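Local coordinates for protein 3-ketosteroid-delta4-5alpha-dehydrogenase (Rhodococcus jostii, PDB 4AT2) that probably uses its bound FAD to oxidise 3-keto-5alpha-steroids, introducing the delta4 double bond during steroid catabolism, at residues M295-L303 with V460-L471; T80-Y88 with Y486-D494. All blocks are in the same frame, centred on the assembly; numbering follows the deposited sequence.

How the contacts relate
The chain first meets contact 2, at 80-88, where it runs along the flavin. Much later it reaches 295-303, at the end of helix 291-297. That segment is joined by 460-471, closing the loop of contact 1. Soon after, 486-494 returns to 80-88 and closes the wider loop of contact 2, so both segments of contact 1 fall between those of contact 2, and the smaller loop nests in the larger. In space the two do not touch: their centres are about 26 Å apart. Contact 1 ties a helix end to the strands leading into the parallel sheet, close to the second subunit. Contact 2 ties the flavin-binding loop to the start of helix 490-507, beside the FAD and the steroid.

Contact 1 (M295-L303 with V460-L471); sequences MAQALGADL and VLHVSGEPIPGL
Val460 CG1 packs on Ala301 CB at 3.6 Å, just beyond the Schellman motif at Gly300, which follows helix 291-297. Leu461 O accepts a nearly straight bond from Asp302 N (2.8 Å), in the carbonyl plane; this is one of the two bonds flanking a single beta bridge between Ala301 and His462. His462 lays one face of its ring under Gly300 O, while the ring edge at CD2 approaches Leu299 O. Its CG stands anti to the backbone N (chi1 -167°), which brings the ring against Leu299 and Gly300. Ser464 N donates to ND1 in the ring plane and fixes the ring's rotation. With an alanine in place of His462, Ser464 N would probably lose this acceptor, and a gap would open beside Gly300. Gly300 itself has no room for a side chain, since a CB would run into His462 NE2. A water joins the segments as well, donating to Asp302 OD2 and to His462 O, each at 2.8 Å. Val463 N donates to Gly300 O at 2.9 Å, closing the bridge. Val463 CG1 meets the Asp302 carboxylate, the two side chains crossing at about a right angle. Val463 also packs on Gln297 of the second subunit. After the turn His462-Gly465, Ile468 sends CD1 back to Ala301 CB (3.8 Å) and Leu299 CB. Leu471, entering strand 471-473 of the parallel sheet, places CD2 against Ala296 CB (4.1 Å).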
loop_
_atom_site.group_PDB
_atom_site.type_symbol
_atom_site.label_atom_id
_atom_site.label_comp_id
_atom_site.label_asym_id
_atom_site.label_seq_id
_atom_site.Cartn_x
_atom_site.Cartn_y
_atom_site.Cartn_z
ATOM N N MET A 295 -9.675 12.364 -13.755
ATOM C CA MET A 295 -9.895 13.671 -14.374
ATOM C C MET A 295 -8.945 14.705 -13.793
ATOM O O MET A 295 -8.426 15.564 -14.518
ATOM C CB MET A 295 -11.325 14.144 -14.112
ATOM C CG MET A 295 -12.358 13.439 -14.963
ATOM S SD MET A 295 -14.043 13.801 -14.417
ATOM C CE MET A 295 -13.916 15.523 -14.119
ATOM N N ALA A 296 -8.744 14.616 -12.482
ATOM C CA ALA A 296 -7.889 15.565 -11.780
ATOM C C ALA A 296 -6.411 15.234 -12.025
ATOM O O ALA A 296 -5.610 16.142 -12.263
ATOM C CB ALA A 296 -8.222 15.587 -10.293
ATOM N N GLN A 297 -6.055 13.949 -12.001
ATOM C CA GLN A 297 -4.681 13.544 -12.311
ATOM C C GLN A 297 -4.254 14.058 -13.688
ATOM O O GLN A 297 -3.088 14.390 -13.893
ATOM C CB GLN A 297 -4.537 12.024 -12.309
ATOM C CG GLN A 297 -4.513 11.356 -10.942
ATOM C CD GLN A 297 -4.219 9.873 -11.072
ATOM O OE1 GLN A 297 -5.143 9.038 -11.095
ATOM N NE2 GLN A 297 -2.931 9.525 -11.196
ATOM N N ALA A 298 -5.198 14.106 -14.636
ATOM C CA ALA A 298 -4.905 14.603 -15.985
ATOM C C ALA A 298 -4.347 16.025 -15.963
ATOM O O ALA A 298 -3.607 16.400 -16.871
ATOM C CB ALA A 298 -6.139 14.520 -16.884
ATOM N N LEU A 299 -4.683 16.786 -14.921
ATOM C CA LEU A 299 -4.207 18.163 -14.729
ATOM C C LEU A 299 -2.943 18.254 -13.874
ATOM O O LEU A 299 -2.474 19.361 -13.574
ATOM C CB LEU A 299 -5.298 19.037 -14.088
ATOM C CG LEU A 299 -6.622 19.161 -14.844
ATOM C CD1 LEU A 299 -7.485 20.215 -14.160
ATOM C CD2 LEU A 299 -6.411 19.529 -16.292
ATOM N N GLY A 300 -2.393 17.111 -13.481
ATOM C CA GLY A 300 -1.255 17.087 -12.572
ATOM C C GLY A 300 -1.607 16.977 -11.090
ATOM O O GLY A 300 -0.747 17.145 -10.235
ATOM N N ALA A 301 -2.861 16.678 -10.766
ATOM C CA ALA A 301 -3.229 16.508 -9.359
ATOM C C ALA A 301 -2.492 15.344 -8.722
ATOM O O ALA A 301 -2.278 14.307 -9.354
ATOM C CB ALA A 301 -4.735 16.311 -9.198
ATOM N N ASP A 302 -2.137 15.538 -7.460
ATOM C CA ASP A 302 -1.414 14.547 -6.683
ATOM C C ASP A 302 -2.386 13.584 -5.990
ATOM O O ASP A 302 -3.589 13.867 -5.890
ATOM C CB ASP A 302 -0.546 15.278 -5.656
ATOM C CG ASP A 302 0.658 14.465 -5.201
ATOM O OD1 ASP A 302 0.880 13.342 -5.714
ATOM O OD2 ASP A 302 1.374 14.976 -4.305
ATOM N N LEU A 303 -1.849 12.449 -5.536
ATOM C CA LEU A 303 -2.618 11.378 -4.868
ATOM C C LEU A 303 -1.961 11.060 -3.550
ATOM O O LEU A 303 -0.777 11.337 -3.369
ATOM C CB LEU A 303 -2.563 10.084 -5.697
ATOM C CG LEU A 303 -3.028 10.078 -7.157
ATOM C CD1 LEU A 303 -2.902 8.676 -7.743
ATOM C CD2 LEU A 303 -4.464 10.592 -7.249
ATOM N N VAL A 460 -7.733 20.959 -4.407
ATOM C CA VAL A 460 -6.997 19.824 -4.965
ATOM C C VAL A 460 -5.562 20.261 -5.233
ATOM O O VAL A 460 -5.325 21.273 -5.903
ATOM C CB VAL A 460 -7.661 19.304 -6.263
ATOM C CG1 VAL A 460 -6.798 18.241 -6.926
ATOM C CG2 VAL A 460 -9.046 18.738 -5.942
ATOM N N LEU A 461 -4.601 19.510 -4.705
ATOM C CA LEU A 461 -3.194 19.876 -4.861
ATOM C C LEU A 461 -2.552 19.256 -6.094
ATOM O O LEU A 461 -2.677 18.049 -6.351
ATOM C CB LEU A 461 -2.392 19.505 -3.607
ATOM C CG LEU A 461 -2.728 20.308 -2.341
ATOM C CD1 LEU A 461 -2.079 19.631 -1.142
ATOM C CD2 LEU A 461 -2.269 21.758 -2.450
ATOM N N HIS A 462 -1.862 20.102 -6.847
ATOM C CA HIS A 462 -0.971 19.681 -7.918
ATOM C C HIS A 462 0.253 19.030 -7.321
ATOM O O HIS A 462 0.568 19.247 -6.133
ATOM C CB HIS A 462 -0.576 20.934 -8.707
ATOM C CG HIS A 462 0.086 20.669 -10.038
ATOM N ND1 HIS A 462 1.423 20.539 -10.170
ATOM C CD2 HIS A 462 -0.442 20.578 -11.315
ATOM C CE1 HIS A 462 1.726 20.351 -11.465
ATOM N NE2 HIS A 462 0.590 20.388 -12.167
ATOM N N VAL A 463 0.958 18.220 -8.113
ATOM C CA VAL A 463 2.248 17.650 -7.683
ATOM C C VAL A 463 3.300 18.715 -7.322
ATOM O O VAL A 463 4.274 18.427 -6.612
ATOM C CB VAL A 463 2.836 16.610 -8.676
ATOM C CG1 VAL A 463 1.990 15.342 -8.680
ATOM C CG2 VAL A 463 2.969 17.186 -10.085
ATOM N N SER A 464 3.092 19.939 -7.795
ATOM C CA SER A 464 3.936 21.072 -7.408
ATOM C C SER A 464 3.754 21.463 -5.942
ATOM O O SER A 464 4.585 22.191 -5.387
ATOM C CB SER A 464 3.581 22.287 -8.265
ATOM O OG SER A 464 2.294 22.747 -7.899
ATOM N N GLY A 465 2.659 21.015 -5.329
ATOM C CA GLY A 465 2.319 21.405 -3.960
ATOM C C GLY A 465 1.409 22.622 -3.895
ATOM O O GLY A 465 1.037 23.055 -2.805
ATOM N N GLU A 466 1.051 23.161 -5.056
ATOM C CA GLU A 466 0.146 24.309 -5.158
ATOM C C GLU A 466 -1.263 23.862 -5.542
ATOM O O GLU A 466 -1.421 22.887 -6.285
ATOM C CB GLU A 466 0.657 25.332 -6.181
ATOM C CG GLU A 466 2.026 25.936 -5.873
ATOM C CD GLU A 466 2.108 26.630 -4.517
ATOM O OE1 GLU A 466 1.112 27.260 -4.079
ATOM O OE2 GLU A 466 3.184 26.541 -3.877
ATOM N N PRO A 467 -2.292 24.568 -5.041
ATOM C CA PRO A 467 -3.655 24.251 -5.486
ATOM C C PRO A 467 -3.839 24.415 -6.998
ATOM O O PRO A 467 -3.206 25.283 -7.627
ATOM C CB PRO A 467 -4.518 25.278 -4.736
ATOM C CG PRO A 467 -3.730 25.582 -3.501
ATOM C CD PRO A 467 -2.290 25.580 -3.966
ATOM N N ILE A 468 -4.691 23.576 -7.577
ATOM C CA ILE A 468 -5.085 23.756 -8.963
ATOM C C ILE A 468 -6.228 24.766 -8.934
ATOM O O ILE A 468 -7.273 24.498 -8.337
ATOM C CB ILE A 468 -5.555 22.420 -9.597
ATOM C CG1 ILE A 468 -4.368 21.450 -9.728
ATOM C CG2 ILE A 468 -6.218 22.672 -10.954
ATOM C CD1 ILE A 468 -4.755 20.024 -10.103
ATOM N N PRO A 469 -6.041 25.943 -9.564
ATOM C CA PRO A 469 -7.093 26.956 -9.492
ATOM C C PRO A 469 -8.450 26.451 -9.985
ATOM O O PRO A 469 -8.525 25.758 -11.002
ATOM C CB PRO A 469 -6.550 28.085 -10.390
ATOM C CG PRO A 469 -5.067 27.895 -10.360
ATOM C CD PRO A 469 -4.892 26.401 -10.363
ATOM N N GLY A 470 -9.506 26.778 -9.239
ATOM C CA GLY A 470 -10.865 26.416 -9.610
ATOM C C GLY A 470 -11.295 25.007 -9.237
ATOM O O GLY A 470 -12.445 24.641 -9.493
ATOM N N LEU A 471 -10.384 24.215 -8.658
ATOM C CA LEU A 471 -10.648 22.790 -8.411
ATOM C C LEU A 471 -10.608 22.404 -6.941
ATOM O O LEU A 471 -9.606 22.609 -6.251
ATOM C CB LEU A 471 -9.680 21.907 -9.206
ATOM C CG LEU A 471 -10.079 20.423 -9.289
ATOM C CD1 LEU A 471 -11.426 20.239 -9.982
ATOM C CD2 LEU A 471 -8.972 19.645 -9.993
HETATM O O HOH W 1 1.092 17.747 -3.786
#

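Contact 2 (T80-Y88 with Y486-D494); sequences TALAGGFIY and YASGTSLGD. Unlike the reference sequence in segment 80-88: Thr80 (reference Ala). With FAD (flavin-adenine dinucleotide), chain D.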
loop_
_atom_site.group_PDB
_atom_site.type_symbol
_atom_site.label_atom_id
_atom_site.label_comp_id
_atom_site.label_asym_id
_atom_site.label_seq_id
_atom_site.Cartn_x
_atom_site.Cartn_y
_atom_site.Cartn_z
ATOM N N THR A 80 -23.838 7.114 0.508
ATOM C CA THR A 80 -24.179 7.683 1.811
ATOM C C THR A 80 -25.564 7.240 2.309
ATOM O O THR A 80 -25.719 6.870 3.474
ATOM C CB THR A 80 -24.074 9.225 1.796
ATOM O OG1 THR A 80 -22.737 9.606 1.423
ATOM C CG2 THR A 80 -24.400 9.800 3.166
ATOM N N ALA A 81 -26.560 7.288 1.425
ATOM C CA ALA A 81 -27.931 6.945 1.799
ATOM C C ALA A 81 -28.090 5.459 2.169
ATOM O O ALA A 81 -29.074 5.067 2.808
ATOM C CB ALA A 81 -28.895 7.337 0.677
ATOM N N LEU A 82 -27.111 4.641 1.781
ATOM C CA LEU A 82 -27.111 3.198 2.080
ATOM C C LEU A 82 -26.235 2.820 3.286
ATOM O O LEU A 82 -26.235 1.660 3.727
ATOM C CB LEU A 82 -26.674 2.406 0.841
ATOM C CG LEU A 82 -27.274 2.778 -0.523
ATOM C CD1 LEU A 82 -26.622 1.981 -1.642
ATOM C CD2 LEU A 82 -28.784 2.582 -0.548
ATOM N N ALA A 83 -25.515 3.802 3.831
ATOM C CA ALA A 83 -24.563 3.589 4.925
ATOM C C ALA A 83 -25.239 3.360 6.272
ATOM O O ALA A 83 -26.402 3.727 6.458
ATOM C CB ALA A 83 -23.616 4.781 5.022
ATOM N N GLY A 84 -24.488 2.786 7.212
ATOM C CA GLY A 84 -24.946 2.570 8.600
ATOM C C GLY A 84 -25.261 3.867 9.331
ATOM O O GLY A 84 -26.103 3.908 10.245
ATOM N N GLY A 85 -24.604 4.935 8.905
ATOM C CA GLY A 85 -24.879 6.265 9.421
ATOM C C GLY A 85 -23.902 6.763 10.460
ATOM O O GLY A 85 -24.083 7.864 10.984
ATOM N N PHE A 86 -22.856 5.985 10.757
ATOM C CA PHE A 86 -21.821 6.461 11.683
ATOM C C PHE A 86 -21.177 7.718 11.122
ATOM O O PHE A 86 -20.866 7.795 9.927
ATOM C CB PHE A 86 -20.703 5.434 11.857
ATOM C CG PHE A 86 -21.043 4.295 12.760
ATOM C CD1 PHE A 86 -20.872 4.401 14.133
ATOM C CD2 PHE A 86 -21.463 3.085 12.226
ATOM C CE1 PHE A 86 -21.157 3.326 14.971
ATOM C CE2 PHE A 86 -21.749 2.005 13.055
ATOM C CZ PHE A 86 -21.597 2.131 14.429
ATOM N N ILE A 87 -20.951 8.689 12.001
ATOM C CA ILE A 87 -20.207 9.898 11.672
ATOM C C ILE A 87 -19.185 10.044 12.801
ATOM O O ILE A 87 -19.570 10.124 13.969
ATOM C CB ILE A 87 -21.124 11.144 11.620
ATOM C CG1 ILE A 87 -22.410 10.863 10.826
ATOM C CG2 ILE A 87 -20.360 12.326 11.019
ATOM C CD1 ILE A 87 -23.430 11.991 10.883
ATOM N N TYR A 88 -17.898 10.011 12.448
ATOM C CA TYR A 88 -16.821 9.982 13.428
ATOM C C TYR A 88 -16.555 11.378 13.994
ATOM O O TYR A 88 -15.887 12.191 13.372
ATOM C CB TYR A 88 -15.539 9.365 12.826
ATOM C CG TYR A 88 -14.587 8.920 13.906
ATOM C CD1 TYR A 88 -14.687 7.638 14.450
ATOM C CD2 TYR A 88 -13.628 9.801 14.426
ATOM C CE1 TYR A 88 -13.845 7.234 15.471
ATOM C CE2 TYR A 88 -12.772 9.402 15.449
ATOM C CZ TYR A 88 -12.898 8.126 15.972
ATOM O OH TYR A 88 -12.085 7.728 16.999
ATOM N N TYR A 486 -8.734 2.184 9.651
ATOM C CA TYR A 486 -10.068 2.720 9.430
ATOM C C TYR A 486 -10.880 2.680 10.723
ATOM O O TYR A 486 -10.701 1.790 11.550
ATOM C CB TYR A 486 -10.791 1.923 8.321
ATOM C CG TYR A 486 -12.165 2.467 7.988
ATOM C CD1 TYR A 486 -12.309 3.549 7.114
ATOM C CD2 TYR A 486 -13.326 1.915 8.547
ATOM C CE1 TYR A 486 -13.558 4.067 6.817
ATOM C CE2 TYR A 486 -14.579 2.445 8.260
ATOM C CZ TYR A 486 -14.685 3.515 7.379
ATOM O OH TYR A 486 -15.910 4.071 7.076
ATOM N N ALA A 487 -11.792 3.638 10.881
ATOM C CA ALA A 487 -12.771 3.604 11.963
ATOM C C ALA A 487 -14.123 3.939 11.363
ATOM O O ALA A 487 -14.217 4.815 10.490
ATOM C CB ALA A 487 -12.405 4.592 13.077
ATOM N N SER A 488 -15.173 3.237 11.798
ATOM C CA SER A 488 -16.522 3.500 11.275
ATOM C C SER A 488 -16.940 4.940 11.548
ATOM O O SER A 488 -16.772 5.461 12.671
ATOM C CB SER A 488 -17.569 2.545 11.869
ATOM O OG SER A 488 -17.460 1.252 11.299
ATOM N N GLY A 489 -17.450 5.593 10.506
ATOM C CA GLY A 489 -17.866 6.990 10.621
ATOM C C GLY A 489 -16.885 7.977 10.024
ATOM O O GLY A 489 -17.216 9.141 9.848
ATOM N N THR A 490 -15.663 7.539 9.731
ATOM C CA THR A 490 -14.655 8.488 9.253
ATOM C C THR A 490 -14.937 8.941 7.837
ATOM O O THR A 490 -14.523 10.032 7.447
ATOM C CB THR A 490 -13.220 7.926 9.320
ATOM O OG1 THR A 490 -13.176 6.661 8.648
ATOM C CG2 THR A 490 -12.779 7.762 10.777
ATOM N N SER A 491 -15.640 8.121 7.067
ATOM C CA SER A 491 -15.926 8.504 5.694
ATOM C C SER A 491 -17.070 9.517 5.608
ATOM O O SER A 491 -16.942 10.553 4.928
ATOM C CB SER A 491 -16.205 7.290 4.823
ATOM O OG SER A 491 -16.287 7.743 3.485
ATOM N N LEU A 492 -18.182 9.248 6.289
ATOM C CA LEU A 492 -19.255 10.256 6.363
ATOM C C LEU A 492 -18.790 11.495 7.138
ATOM O O LEU A 492 -19.172 12.624 6.806
ATOM C CB LEU A 492 -20.537 9.681 6.990
ATOM C CG LEU A 492 -21.241 8.533 6.246
ATOM C CD1 LEU A 492 -22.622 8.279 6.845
ATOM C CD2 LEU A 492 -21.316 8.748 4.741
ATOM N N GLY A 493 -17.953 11.278 8.148
ATOM C CA GLY A 493 -17.366 12.377 8.910
ATOM C C GLY A 493 -16.484 13.285 8.075
ATOM O O GLY A 493 -16.730 14.495 7.997
ATOM N N ASP A 494 -15.447 12.733 7.446
ATOM C CA ASP A 494 -14.571 13.606 6.675
ATOM C C ASP A 494 -15.224 14.106 5.378
ATOM O O ASP A 494 -14.952 15.223 4.940
ATOM C CB ASP A 494 -13.108 13.096 6.552
ATOM C CG ASP A 494 -12.894 12.050 5.460
ATOM O OD1 ASP A 494 -13.594 12.049 4.428
ATOM O OD2 ASP A 494 -11.936 11.249 5.621
HETATM P PA FAD D . -21.355 9.019 -2.353
HETATM O O1A FAD D . -22.161 9.248 -1.135
HETATM O O2A FAD D . -21.402 7.699 -2.998
HETATM O O5B FAD D . -21.765 10.132 -3.429
HETATM C C5B FAD D . -21.110 10.204 -4.700
HETATM C C4B FAD D . -22.154 10.571 -5.768
HETATM O O4B FAD D . -21.397 10.787 -6.978
HETATM C C3B FAD D . -23.084 9.379 -6.029
HETATM O O3B FAD D . -24.462 9.821 -5.936
HETATM C C2B FAD D . -22.712 8.926 -7.446
HETATM O O2B FAD D . -23.880 8.424 -8.147
HETATM C C1B FAD D . -22.195 10.222 -8.066
HETATM N N9A FAD D . -21.278 10.020 -9.210
HETATM C C8A FAD D . -20.395 9.036 -9.417
HETATM N N7A FAD D . -19.779 9.266 -10.574
HETATM C C5A FAD D . -20.268 10.410 -11.093
HETATM C C6A FAD D . -20.021 11.114 -12.225
HETATM N N6A FAD D . -19.099 10.667 -13.077
HETATM N N1A FAD D . -20.677 12.252 -12.510
HETATM C C2A FAD D . -21.630 12.744 -11.630
HETATM N N3A FAD D . -21.881 12.014 -10.472
HETATM C C4A FAD D . -21.193 10.865 -10.238
HETATM N N1 FAD D . -18.925 5.208 6.122
HETATM C C2 FAD D . -19.089 5.889 7.314
HETATM O O2 FAD D . -18.342 6.822 7.576
HETATM N N3 FAD D . -20.102 5.515 8.208
HETATM C C4 FAD D . -20.928 4.427 7.921
HETATM O O4 FAD D . -21.799 4.117 8.738
HETATM C C4X FAD D . -20.757 3.734 6.717
HETATM N N5 FAD D . -21.526 2.659 6.415
HETATM C C5X FAD D . -21.190 1.875 5.371
HETATM C C6 FAD D . -21.807 0.633 5.196
HETATM C C7 FAD D . -21.479 -0.180 4.109
HETATM C C7M FAD D . -22.134 -1.422 3.982
HETATM C C8 FAD D . -20.506 0.248 3.182
HETATM C C8M FAD D . -20.131 -0.518 2.058
HETATM C C9 FAD D . -19.900 1.495 3.354
HETATM C C9A FAD D . -20.220 2.300 4.457
HETATM N N10 FAD D . -19.611 3.496 4.649
HETATM C C10 FAD D . -19.760 4.126 5.823
HETATM C "C1'" FAD D . -18.841 4.185 3.581
HETATM C "C2'" FAD D . -19.644 5.384 3.054
HETATM O "O2'" FAD D . -20.933 4.881 2.699
HETATM C "C3'" FAD D . -18.969 6.003 1.819
HETATM O "O3'" FAD D . -17.534 5.946 1.903
HETATM C "C4'" FAD D . -19.423 7.463 1.660
HETATM O "O4'" FAD D . -20.857 7.480 1.581
HETATM C "C5'" FAD D . -18.837 8.076 0.386
HETATM O "O5'" FAD D . -19.224 9.463 0.330
HETATM P P FAD D . -19.042 10.296 -1.039
HETATM O O1P FAD D . -17.637 10.295 -1.456
HETATM O O2P FAD D . -19.778 11.593 -0.870
HETATM O O3P FAD D . -19.761 9.311 -2.121
#
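Gly489 O is gripped by two backbone amides from opposite faces of its plane. Tyr88 N donates at 2.8 Å from well above that plane, and Gly493 N closes the first helical turn. Gly489, the N-cap of helix 490-507, brings its CA within 3.2 Å of Phe86 O in a CA-H...O contact. A CB there would clash with Tyr88 N. Ser488 CB lies over one face of the Phe86 ring, 4.2 Å from its centroid, a CH-pi contact, while FAD O4 sits at the ring edge. Phe86 also holds the flavin by its backbone: its O accepts from FAD N3 and its N donates to O4. Leu492 N gives an almost straight bond to FAD O2 (2.8 Å, 175°), so the two segments clasp the pyrimidine end of the flavin. Leu492 CD2 reaches Thr80 CG2. Thr80 OG1 donates to FAD O1A (2.6 Å) and accepts from FAD O4'. Tyr486 OH and, weakly, Gly489 N bond the steroid's O1. Tyr88 CG is anti to the backbone N (chi1 -162°), which sets CB and CG alongside Thr490 CG2. The Tyr88 hydroxyl bonds Glu170 and Arg184. Around the contact, helix 105-115 packs on Tyr88, helix 202-214 touches Ile87 and Leu492, and strand 87-88 pairs with strand 185-186.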